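Local coordinates for protein fungal protease inhibitor-1 (PDB 3BT4) that inhibits trypsin, chymotrypsin and proteases of the fungi Aspergillus oryzae and Rhizopus oryzae, acting as a serine protease inhibitor, at residues P17-C23 and C40-V44; D1-G5 and S57-G61; Y8-C14 and K36-P41. All blocks are in the same frame, centred on the assembly; numbering follows the deposited sequence.

Interaction 1: P17-C23 and C40-V44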
ATOM      1  N   PRO A  17      10.036  -5.392  10.528  1.00 21.44           N
ATOM      2  CA  PRO A  17       9.925  -5.313   9.072  1.00 20.60           C
ATOM      3  C   PRO A  17      10.244  -6.653   8.438  1.00 19.91           C
ATOM      4  O   PRO A  17      11.109  -7.380   8.937  1.00 20.19           O
ATOM      5  CB  PRO A  17      10.986  -4.275   8.690  1.00 20.66           C
ATOM      6  CG  PRO A  17      12.042  -4.412   9.761  1.00 21.14           C
ATOM      7  CD  PRO A  17      11.272  -4.750  11.022  1.00 21.53           C
ATOM      8  N   ILE A  18       9.530  -6.993   7.373  1.00 18.33           N
ATOM      9  CA  ILE A  18       9.871  -8.174   6.603  1.00 17.58           C
ATOM     10  C   ILE A  18      11.067  -7.829   5.713  1.00 16.70           C
ATOM     11  O   ILE A  18      11.277  -6.667   5.366  1.00 16.33           O
ATOM     12  CB  ILE A  18       8.695  -8.652   5.712  1.00 17.24           C
ATOM     13  CG1 ILE A  18       8.440  -7.646   4.588  1.00 17.54           C
ATOM     14  CG2 ILE A  18       7.453  -8.924   6.552  1.00 18.34           C
ATOM     15  CD1 ILE A  18       7.514  -8.101   3.552  1.00 19.78           C
ATOM     16  N   ALA A  19      11.831  -8.852   5.341  1.00 15.94           N
ATOM     17  CA  ALA A  19      12.943  -8.710   4.413  1.00 15.35           C
ATOM     18  C   ALA A  19      12.452  -8.815   2.974  1.00 15.21           C
ATOM     19  O   ALA A  19      11.435  -9.438   2.695  1.00 14.64           O
ATOM     20  CB  ALA A  19      14.025  -9.761   4.701  1.00 14.69           C
ATOM     21  N   ARG A  20      13.183  -8.181   2.071  1.00 15.19           N
ATOM     22  CA  ARG A  20      12.922  -8.269   0.640  1.00 15.89           C
ATOM     23  C   ARG A  20      12.990  -9.721   0.169  1.00 16.50           C
ATOM     24  O   ARG A  20      12.165 -10.178  -0.621  1.00 15.85           O
ATOM     25  CB  ARG A  20      13.934  -7.411  -0.127  1.00 15.30           C
ATOM     26  CG  ARG A  20      13.751  -7.457  -1.618  1.00 14.86           C
ATOM     27  CD  ARG A  20      14.592  -6.441  -2.324  1.00 14.15           C
ATOM     28  NE  ARG A  20      16.013  -6.724  -2.195  1.00 13.28           N
ATOM     29  CZ  ARG A  20      16.941  -6.287  -3.044  1.00 11.29           C
ATOM     30  NH1 ARG A  20      16.609  -5.544  -4.076  1.00  9.97           N
ATOM     31  NH2 ARG A  20      18.213  -6.589  -2.836  1.00 11.28           N
ATOM     32  N   ALA A  21      13.985 -10.422   0.708  1.00 18.06           N
ATOM     33  CA  ALA A  21      14.270 -11.841   0.496  1.00 18.58           C
ATOM     34  C   ALA A  21      13.139 -12.806   0.866  1.00 18.72           C
ATOM     35  O   ALA A  21      13.216 -13.986   0.538  1.00 19.17           O
ATOM     36  CB  ALA A  21      15.553 -12.212   1.313  1.00 19.49           C
ATOM     37  N   SER A  22      12.112 -12.319   1.562  1.00 18.65           N
ATOM     38  CA  SER A  22      11.013 -13.161   2.060  1.00 18.35           C
ATOM     39  C   SER A  22       9.749 -13.192   1.193  1.00 18.22           C
ATOM     40  O   SER A  22       8.911 -14.070   1.375  1.00 18.46           O
ATOM     41  CB  SER A  22      10.630 -12.778   3.491  1.00 18.50           C
ATOM     42  OG  SER A  22       9.913 -11.543   3.564  1.00 19.97           O
ATOM     43  N   CYS A  23       9.606 -12.234   0.273  1.00 17.87           N
ATOM     44  CA  CYS A  23       8.464 -12.188  -0.647  1.00 17.46           C
ATOM     45  C   CYS A  23       8.571 -13.260  -1.713  1.00 16.81           C
ATOM     46  O   CYS A  23       9.640 -13.453  -2.296  1.00 16.77           O
ATOM     47  CB  CYS A  23       8.370 -10.827  -1.332  1.00 17.69           C
ATOM     48  SG  CYS A  23       8.138  -9.464  -0.167  1.00 19.31           S
ATOM     49  N   CYS A  40       6.260   0.472   6.932  1.00 15.11           N
ATOM     50  CA  CYS A  40       6.669  -0.935   6.838  1.00 15.34           C
ATOM     51  C   CYS A  40       6.649  -1.513   5.417  1.00 14.64           C
ATOM     52  O   CYS A  40       5.713  -1.272   4.646  1.00 14.10           O
ATOM     53  CB  CYS A  40       5.835  -1.816   7.769  1.00 15.30           C
ATOM     54  SG  CYS A  40       6.156  -1.565   9.549  1.00 18.28           S
ATOM     55  N   PRO A  41       7.681  -2.300   5.079  1.00 14.65           N
ATOM     56  CA  PRO A  41       7.718  -3.039   3.811  1.00 15.02           C
ATOM     57  C   PRO A  41       6.596  -4.076   3.745  1.00 15.05           C
ATOM     58  O   PRO A  41       6.091  -4.492   4.770  1.00 14.69           O
ATOM     59  CB  PRO A  41       9.089  -3.735   3.861  1.00 15.42           C
ATOM     60  CG  PRO A  41       9.422  -3.785   5.354  1.00 14.77           C
ATOM     61  CD  PRO A  41       8.887  -2.535   5.893  1.00 14.20           C
ATOM     62  N   ALA A  42       6.206  -4.480   2.541  1.00 15.72           N
ATOM     63  CA  ALA A  42       5.167  -5.500   2.372  1.00 15.57           C
ATOM     64  C   ALA A  42       5.410  -6.343   1.133  1.00 15.64           C
ATOM     65  O   ALA A  42       6.033  -5.888   0.175  1.00 16.13           O
ATOM     66  CB  ALA A  42       3.816  -4.846   2.277  1.00 15.95           C
ATOM     67  N   CYS A  43       4.915  -7.575   1.157  1.00 15.55           N
ATOM     68  CA  CYS A  43       4.821  -8.382  -0.051  1.00 15.46           C
ATOM     69  C   CYS A  43       3.408  -8.153  -0.579  1.00 14.96           C
ATOM     70  O   CYS A  43       2.427  -8.553   0.049  1.00 14.85           O
ATOM     71  CB  CYS A  43       5.098  -9.854   0.256  1.00 15.99           C
ATOM     72  SG  CYS A  43       6.703 -10.094   1.161  1.00 17.95           S
ATOM     73  N   VAL A  44       3.305  -7.446  -1.702  1.00 14.20           N
ATOM     74  CA  VAL A  44       1.991  -7.024  -2.198  1.00 13.29           C
ATOM     75  C   VAL A  44       1.467  -7.831  -3.397  1.00 13.22           C
ATOM     76  O   VAL A  44       2.229  -8.365  -4.206  1.00 11.73           O
ATOM     77  CB  VAL A  44       1.941  -5.494  -2.470  1.00 13.40           C
ATOM     78  CG1 VAL A  44       2.490  -4.734  -1.262  1.00 12.29           C
ATOM     79  CG2 VAL A  44       2.718  -5.126  -3.696  1.00 12.75           C
TER
HETATM   80  O   HOH W   1       7.134  -5.322   7.171  1.00 19.02           O
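I18 drives its side chain into a notch of strand 40-44, where the CD1 methyl comes within 3.2 Å of the sulfur SG of C43. That is a tight approach for carbon and sulfur, and the same methyl also lies 3.7 Å from the carbonyl carbon C of A42. CG1 of I18 occupies the crowded position between backbone N and carbonyl carbon (chi1 69°), and with CD1 extended (chi2 170°) the branch reaches across to the strand. The complementary bump is the ring of P41. Its CG fits a shallow hollow edged by CB of P17, 3.7 Å away, and by the carbonyl O of I18, while the P41 and I18 side chains run antiparallel alongside each other, CG1 of I18 passing CB of P41. With an alanine here, the CD1 methyl gone, a gap would probably open beside the C43 sulfur and P41 CB would lose its CG1 contact.

Beyond I18 the loop bows away from the strand through the 3-10 turn 20-22, its bend held by S22 OG donating to O of A19 at 2.7 Å. It returns at C23, whose SG bonds to SG of C43 at 2.1 Å in a left-handed disulfide (chi3 -79°). Y29 of strand 28-30 also touches both C23 and P41.

One water completes the fit near P41, accepting from I18 N at 2.9 Å and donating to P41 O at 2.7 Å, so two backbone groups too far apart to bond directly are both satisfied. The strand makes its backbone bonds to other segments, A42 with R30 and V44 with T28. The 17-23 loop is therefore fixed by a covalent bond, apolar packing and a single water bridge, rather than as a further strand of the sheet.

Interaction 2: D1-G5 and S57-G61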
ATOM      1  N   ASP A   1      -6.543  11.217  10.316  1.00 40.81           N
ATOM      2  CA  ASP A   1      -5.697  11.557   9.133  1.00 40.68           C
ATOM      3  C   ASP A   1      -4.371  12.193   9.595  1.00 40.36           C
ATOM      4  O   ASP A   1      -4.260  13.419   9.720  1.00 40.75           O
ATOM      5  CB  ASP A   1      -6.468  12.496   8.196  1.00 40.93           C
ATOM      6  CG  ASP A   1      -5.913  12.505   6.769  1.00 42.13           C
ATOM      7  OD1 ASP A   1      -6.149  11.542   6.010  1.00 42.85           O
ATOM      8  OD2 ASP A   1      -5.261  13.490   6.381  1.00 43.84           O
ATOM      9  N   LEU A   2      -3.365  11.360   9.850  1.00 39.48           N
ATOM     10  CA  LEU A   2      -2.123  11.835  10.488  1.00 38.73           C
ATOM     11  C   LEU A   2      -0.997  12.206   9.516  1.00 37.48           C
ATOM     12  O   LEU A   2      -0.115  11.379   9.269  1.00 37.90           O
ATOM     13  CB  LEU A   2      -1.626  10.839  11.572  1.00 38.80           C
ATOM     14  CG  LEU A   2      -1.900   9.327  11.495  1.00 39.24           C
ATOM     15  CD1 LEU A   2      -0.906   8.569  10.609  1.00 39.19           C
ATOM     16  CD2 LEU A   2      -1.912   8.735  12.901  1.00 39.52           C
ATOM     17  N   ILE A   3      -1.017  13.444   9.001  1.00 35.54           N
ATOM     18  CA  ILE A   3      -0.008  13.964   8.024  1.00 33.82           C
ATOM     19  C   ILE A   3       1.339  13.195   7.964  1.00 32.16           C
ATOM     20  O   ILE A   3       2.041  13.042   8.975  1.00 31.98           O
ATOM     21  CB  ILE A   3       0.263  15.500   8.181  1.00 34.13           C
ATOM     22  CG1 ILE A   3      -1.031  16.313   8.022  1.00 33.81           C
ATOM     23  CG2 ILE A   3       1.329  15.972   7.167  1.00 34.98           C
ATOM     24  CD1 ILE A   3      -0.900  17.815   8.378  1.00 33.95           C
ATOM     25  N   CYS A   4       1.681  12.711   6.769  1.00 29.48           N
ATOM     26  CA  CYS A   4       2.836  11.841   6.614  1.00 26.75           C
ATOM     27  C   CYS A   4       3.989  12.644   6.047  1.00 26.31           C
ATOM     28  O   CYS A   4       4.282  12.557   4.858  1.00 26.13           O
ATOM     29  CB  CYS A   4       2.498  10.649   5.704  1.00 26.31           C
ATOM     30  SG  CYS A   4       1.202   9.580   6.334  1.00 19.76           S
ATOM     31  N   GLY A   5       4.626  13.436   6.908  1.00 25.72           N
ATOM     32  CA  GLY A   5       5.771  14.275   6.527  1.00 24.73           C
ATOM     33  C   GLY A   5       6.949  13.418   6.122  1.00 23.83           C
ATOM     34  O   GLY A   5       6.991  12.229   6.434  1.00 24.07           O
ATOM     35  N   SER A  57      -5.356   3.580   2.549  1.00 18.91           N
ATOM     36  CA  SER A  57      -4.990   4.930   2.981  1.00 19.24           C
ATOM     37  C   SER A  57      -3.919   4.850   4.065  1.00 19.06           C
ATOM     38  O   SER A  57      -4.196   4.443   5.190  1.00 18.36           O
ATOM     39  CB  SER A  57      -6.215   5.721   3.460  1.00 19.39           C
ATOM     40  OG  SER A  57      -5.835   7.018   3.911  1.00 20.90           O
ATOM     41  N   LYS A  58      -2.693   5.218   3.690  1.00 20.02           N
ATOM     42  CA  LYS A  58      -1.540   5.223   4.604  1.00 21.17           C
ATOM     43  C   LYS A  58      -1.673   6.326   5.652  1.00 22.24           C
ATOM     44  O   LYS A  58      -1.254   6.145   6.799  1.00 22.54           O
ATOM     45  CB  LYS A  58      -0.222   5.369   3.846  1.00 20.58           C
ATOM     46  CG  LYS A  58       0.040   6.738   3.305  1.00 19.51           C
ATOM     47  CD  LYS A  58       1.440   6.853   2.764  1.00 19.28           C
ATOM     48  CE  LYS A  58       1.621   8.194   2.093  1.00 20.32           C
ATOM     49  NZ  LYS A  58       3.038   8.463   1.769  1.00 22.03           N
ATOM     50  N   GLU A  59      -2.291   7.440   5.254  1.00 23.21           N
ATOM     51  CA  GLU A  59      -2.614   8.553   6.152  1.00 24.26           C
ATOM     52  C   GLU A  59      -3.454   8.079   7.306  1.00 24.58           C
ATOM     53  O   GLU A  59      -3.521   8.714   8.348  1.00 25.23           O
ATOM     54  CB  GLU A  59      -3.406   9.627   5.399  1.00 24.13           C
ATOM     55  CG  GLU A  59      -2.610  10.407   4.374  1.00 24.53           C
ATOM     56  CD  GLU A  59      -2.239   9.605   3.138  1.00 24.19           C
ATOM     57  OE1 GLU A  59      -1.194   9.920   2.535  1.00 25.42           O
ATOM     58  OE2 GLU A  59      -2.977   8.675   2.753  1.00 23.40           O
ATOM     59  N   ILE A  60      -4.087   6.939   7.104  1.00 25.49           N
ATOM     60  CA  ILE A  60      -5.109   6.446   8.000  1.00 26.41           C
ATOM     61  C   ILE A  60      -4.679   5.134   8.658  1.00 26.24           C
ATOM     62  O   ILE A  60      -5.308   4.670   9.628  1.00 26.98           O
ATOM     63  CB  ILE A  60      -6.439   6.278   7.194  1.00 26.73           C
ATOM     64  CG1 ILE A  60      -7.548   7.152   7.765  1.00 27.82           C
ATOM     65  CG2 ILE A  60      -6.857   4.837   7.055  1.00 28.05           C
ATOM     66  CD1 ILE A  60      -7.609   8.524   7.133  1.00 27.84           C
ATOM     67  N   GLY A  61      -3.618   4.535   8.111  1.00 25.49           N
ATOM     68  CA  GLY A  61      -3.140   3.226   8.542  1.00 23.76           C
ATOM     69  C   GLY A  61      -3.891   2.023   7.992  1.00 22.93           C
ATOM     70  O   GLY A  61      -3.686   0.908   8.462  1.00 23.02           O
TER
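D1 lays its carboxylate over the start of the E59 side chain, OD1 standing 3.4 Å from CB of E59. From there OD1 also meets the methyl CD1 of I60 at 3.5 Å, so both approaches are of oxygen to carbon. With CG anti to the backbone N (chi1 -160°), the D1 carboxylate runs beside the E59 side chain and points the same way.

The polar tie is made by the backbone. L2 N donates to O of E59 at 3.0 Å with an N-H...O angle of 157°, the donor lying in the carbonyl plane. The L2 side chain then folds along this acceptor, its CD1 methyl 3.5 Å from the same oxygen O of E59, which thus receives one hydrogen bond and an apolar flank. L2 continues onto K36 and C37.

C4 supplies the other foothold. Its sulfur SG sits 4.0 Å from CA of E59 and 4.3 Å from the methylene CG of K58, a loose van der Waals fit. Because that sulfur is disulfide-bonded to C37, and K58 pairs through its backbone with C37, the N-terminal segment and segment 57-61 meet at one cysteine of a protein built largely on disulfides.

The two acidic groups remain near but apart, with OD1 of D1 and OE2 of E59 at 5.4 Å. The like charges probably disfavour each other mildly, an effect that the K58 amine and the N-terminal amine nearby may offset; cohesion here rests on the backbone bond and on the carbon and sulfur contacts.

Interaction 3: Y8-C14 and K36-P41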
ATOM      1  N   TYR A   8       8.328  11.275   9.056  1.00 17.46           N
ATOM      2  CA  TYR A   8       7.413  10.556   9.951  1.00 16.20           C
ATOM      3  C   TYR A   8       7.959   9.191  10.388  1.00 15.76           C
ATOM      4  O   TYR A   8       7.991   8.878  11.587  1.00 14.41           O
ATOM      5  CB  TYR A   8       6.043  10.391   9.285  1.00 16.41           C
ATOM      6  CG  TYR A   8       5.036   9.672  10.151  1.00 14.99           C
ATOM      7  CD1 TYR A   8       4.119  10.381  10.911  1.00 15.10           C
ATOM      8  CD2 TYR A   8       5.016   8.288  10.212  1.00 13.70           C
ATOM      9  CE1 TYR A   8       3.205   9.718  11.715  1.00 15.90           C
ATOM     10  CE2 TYR A   8       4.119   7.618  11.003  1.00 14.78           C
ATOM     11  CZ  TYR A   8       3.210   8.333  11.750  1.00 15.07           C
ATOM     12  OH  TYR A   8       2.312   7.654  12.538  1.00 16.50           O
ATOM     13  N   CYS A   9       8.400   8.391   9.408  1.00 15.37           N
ATOM     14  CA  CYS A   9       8.901   7.045   9.685  1.00 15.13           C
ATOM     15  C   CYS A   9      10.220   7.010  10.493  1.00 15.18           C
ATOM     16  O   CYS A   9      10.558   5.988  11.088  1.00 15.74           O
ATOM     17  CB  CYS A   9       8.994   6.219   8.397  1.00 14.89           C
ATOM     18  SG  CYS A   9       7.407   6.062   7.519  1.00 15.61           S
ATOM     19  N   LYS A  10      10.954   8.119  10.523  1.00 15.55           N
ATOM     20  CA  LYS A  10      12.107   8.254  11.449  1.00 16.02           C
ATOM     21  C   LYS A  10      11.627   8.297  12.899  1.00 15.71           C
ATOM     22  O   LYS A  10      12.270   7.761  13.798  1.00 15.01           O
ATOM     23  CB  LYS A  10      12.926   9.513  11.154  1.00 15.60           C
ATOM     24  CG  LYS A  10      13.545   9.541   9.789  1.00 18.07           C
ATOM     25  CD  LYS A  10      14.197  10.875   9.544  1.00 21.46           C
ATOM     26  CE  LYS A  10      15.473  10.753   8.722  1.00 23.68           C
ATOM     27  NZ  LYS A  10      15.260   9.877   7.554  1.00 25.60           N
ATOM     28  N   ASP A  11      10.482   8.945  13.104  1.00 16.40           N
ATOM     29  CA  ASP A  11       9.866   9.017  14.421  1.00 16.85           C
ATOM     30  C   ASP A  11       9.037   7.789  14.733  1.00 17.14           C
ATOM     31  O   ASP A  11       8.914   7.412  15.898  1.00 17.26           O
ATOM     32  CB  ASP A  11       9.043  10.298  14.564  1.00 16.52           C
ATOM     33  CG  ASP A  11       9.891  11.541  14.440  1.00 16.24           C
ATOM     34  OD1 ASP A  11      11.039  11.541  14.932  1.00 15.41           O
ATOM     35  OD2 ASP A  11       9.420  12.525  13.838  1.00 16.05           O
ATOM     36  N   HIS A  12       8.502   7.155  13.686  1.00 18.26           N
ATOM     37  CA  HIS A  12       7.676   5.948  13.813  1.00 18.75           C
ATOM     38  C   HIS A  12       8.193   4.785  12.949  1.00 19.70           C
ATOM     39  O   HIS A  12       7.506   4.332  12.029  1.00 19.80           O
ATOM     40  CB  HIS A  12       6.217   6.275  13.493  1.00 18.85           C
ATOM     41  CG  HIS A  12       5.711   7.485  14.220  1.00 18.08           C
ATOM     42  ND1 HIS A  12       5.157   7.418  15.477  1.00 19.07           N
ATOM     43  CD2 HIS A  12       5.717   8.794  13.881  1.00 17.71           C
ATOM     44  CE1 HIS A  12       4.841   8.636  15.885  1.00 18.82           C
ATOM     45  NE2 HIS A  12       5.159   9.489  14.929  1.00 17.34           N
ATOM     46  N   PRO A  13       9.405   4.278  13.271  1.00 19.99           N
ATOM     47  CA  PRO A  13      10.087   3.290  12.434  1.00 19.81           C
ATOM     48  C   PRO A  13       9.343   1.968  12.410  1.00 19.72           C
ATOM     49  O   PRO A  13       8.547   1.690  13.311  1.00 19.60           O
ATOM     50  CB  PRO A  13      11.450   3.139  13.121  1.00 20.20           C
ATOM     51  CG  PRO A  13      11.207   3.502  14.548  1.00 19.28           C
ATOM     52  CD  PRO A  13      10.197   4.607  14.478  1.00 20.27           C
ATOM     53  N   CYS A  14       9.575   1.170  11.371  1.00 19.36           N
ATOM     54  CA  CYS A  14       8.963  -0.149  11.319  1.00 19.93           C
ATOM     55  C   CYS A  14       9.599  -1.070  12.346  1.00 20.65           C
ATOM     56  O   CYS A  14      10.801  -1.301  12.311  1.00 20.53           O
ATOM     57  CB  CYS A  14       9.048  -0.762   9.930  1.00 19.75           C
ATOM     58  SG  CYS A  14       8.077  -2.250   9.844  1.00 17.52           S
ATOM     59  N   LYS A  36       0.629   2.853   9.505  1.00 15.61           N
ATOM     60  CA  LYS A  36       0.461   4.307   9.412  1.00 16.09           C
ATOM     61  C   LYS A  36       1.627   4.925   8.635  1.00 15.49           C
ATOM     62  O   LYS A  36       2.800   4.625   8.914  1.00 15.16           O
ATOM     63  CB  LYS A  36       0.318   4.922  10.804  1.00 16.15           C
ATOM     64  CG  LYS A  36      -0.993   4.527  11.484  1.00 17.54           C
ATOM     65  CD  LYS A  36      -1.143   5.133  12.877  1.00 18.73           C
ATOM     66  CE  LYS A  36      -0.559   4.225  13.964  1.00 22.62           C
ATOM     67  NZ  LYS A  36      -1.181   2.866  13.947  1.00 24.68           N
ATOM     68  N   CYS A  37       1.283   5.744   7.636  1.00 14.91           N
ATOM     69  CA  CYS A  37       2.241   6.390   6.720  1.00 15.25           C
ATOM     70  C   CYS A  37       3.136   5.435   5.905  1.00 15.26           C
ATOM     71  O   CYS A  37       4.129   5.868   5.289  1.00 14.93           O
ATOM     72  CB  CYS A  37       3.053   7.488   7.436  1.00 15.27           C
ATOM     73  SG  CYS A  37       1.980   8.832   8.050  1.00 16.70           S
ATOM     74  N   ALA A  38       2.768   4.147   5.890  1.00 14.89           N
ATOM     75  CA  ALA A  38       3.433   3.161   5.032  1.00 14.44           C
ATOM     76  C   ALA A  38       4.922   2.991   5.387  1.00 14.23           C
ATOM     77  O   ALA A  38       5.757   2.814   4.519  1.00 13.21           O
ATOM     78  CB  ALA A  38       3.262   3.559   3.568  1.00 14.28           C
ATOM     79  N   CYS A  39       5.227   3.022   6.685  1.00 14.31           N
ATOM     80  CA  CYS A  39       6.595   2.865   7.206  1.00 14.65           C
ATOM     81  C   CYS A  39       7.153   1.449   7.088  1.00 15.03           C
ATOM     82  O   CYS A  39       8.377   1.256   7.116  1.00 15.17           O
ATOM     83  CB  CYS A  39       6.665   3.339   8.662  1.00 14.72           C
ATOM     84  SG  CYS A  39       6.235   5.095   8.827  1.00 14.59           S
ATOM     85  N   CYS A  40       6.260   0.472   6.932  1.00 15.11           N
ATOM     86  CA  CYS A  40       6.669  -0.935   6.838  1.00 15.34           C
ATOM     87  C   CYS A  40       6.649  -1.513   5.417  1.00 14.64           C
ATOM     88  O   CYS A  40       5.713  -1.272   4.646  1.00 14.10           O
ATOM     89  CB  CYS A  40       5.835  -1.816   7.769  1.00 15.30           C
ATOM     90  SG  CYS A  40       6.156  -1.565   9.549  1.00 18.28           S
ATOM     91  N   PRO A  41       7.681  -2.300   5.079  1.00 14.65           N
ATOM     92  CA  PRO A  41       7.718  -3.039   3.811  1.00 15.02           C
ATOM     93  C   PRO A  41       6.596  -4.076   3.745  1.00 15.05           C
ATOM     94  O   PRO A  41       6.091  -4.492   4.770  1.00 14.69           O
ATOM     95  CB  PRO A  41       9.089  -3.735   3.861  1.00 15.42           C
ATOM     96  CG  PRO A  41       9.422  -3.785   5.354  1.00 14.77           C
ATOM     97  CD  PRO A  41       8.887  -2.535   5.893  1.00 14.20           C
TER
HETATM   98  O   HOH W   2      10.588   2.479   8.882  1.00 27.55           O
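C9 faces C39 with CA atoms 5.4 Å apart and C14 faces C40 at 5.1 Å, so the backbone of 8-14 bows outward between two attachment points that are adjacent in 36-41. Both attachments are disulfides, of opposite hand: C9-C39 is left-handed (chi3 -81°) and C14-C40 right-handed (chi3 102°).

The ring of Y8 carries most of the remaining packing. CG anti to the backbone N (chi1 -179°) sends it off the one-turn helix 8-11 toward C37. SG of C37 rests almost exactly on the ring normal, 3.6 Å from the centroid of the Y8 ring, a sulfur-aromatic contact over the face. Onto the opposite face comes the CD2 corner of the H12 imidazole, 3.3 Å above the plane and over its centre, so the phenol is sandwiched between a sulfur and a histidine C-H. A second sulfur, SG of C39, lies in the plane at the ring edge, 3.7 Å from CD2 of Y8. At the far end the phenol OH passes CB of K36 obliquely.

Where 36-41 enters strand 40-47 it forms a classic beta bulge, C39 and C40 both facing S34; their sulfurs bond to C9 and C14, and C40 pairs through its backbone with H33 and S34. The sulfur SG of C37 is itself bonded to C4, so in this cysteine-rich inhibitor domain the disulfides of C37, C39 and C40 follow closely along 36-41.

At the C14 end, CB of C14 packs 3.5 Å from the carbonyl O of C39, and SG of C14 touches the ring carbon CD of P41. A water joins the two backbones there, accepting from C14 N at 3.0 Å and donating to C39 O.

The three contacts follow one disulfide order: C4, C9, C14 and C23 pair in turn with C37, C39, C40 and C43. Interactions 1 and 3 share C40 and P41 on strand 40-47, with centres about 14 Å apart; C40, bonded to C14 in interaction 3, begins the strand that 17-23 packs on. Interactions 2 and 3 are closer, about 10 Å between centres, and touch directly through C4 SG to C37 SG (2.0 Å) and a probable hydrogen bond from C37 N to K58 O (2.7 Å). Interactions 1 and 2 do not meet, their nearest atoms being about 9 Å apart. Both interactions 1 and 3 lie within the chain loop closed by interaction 2.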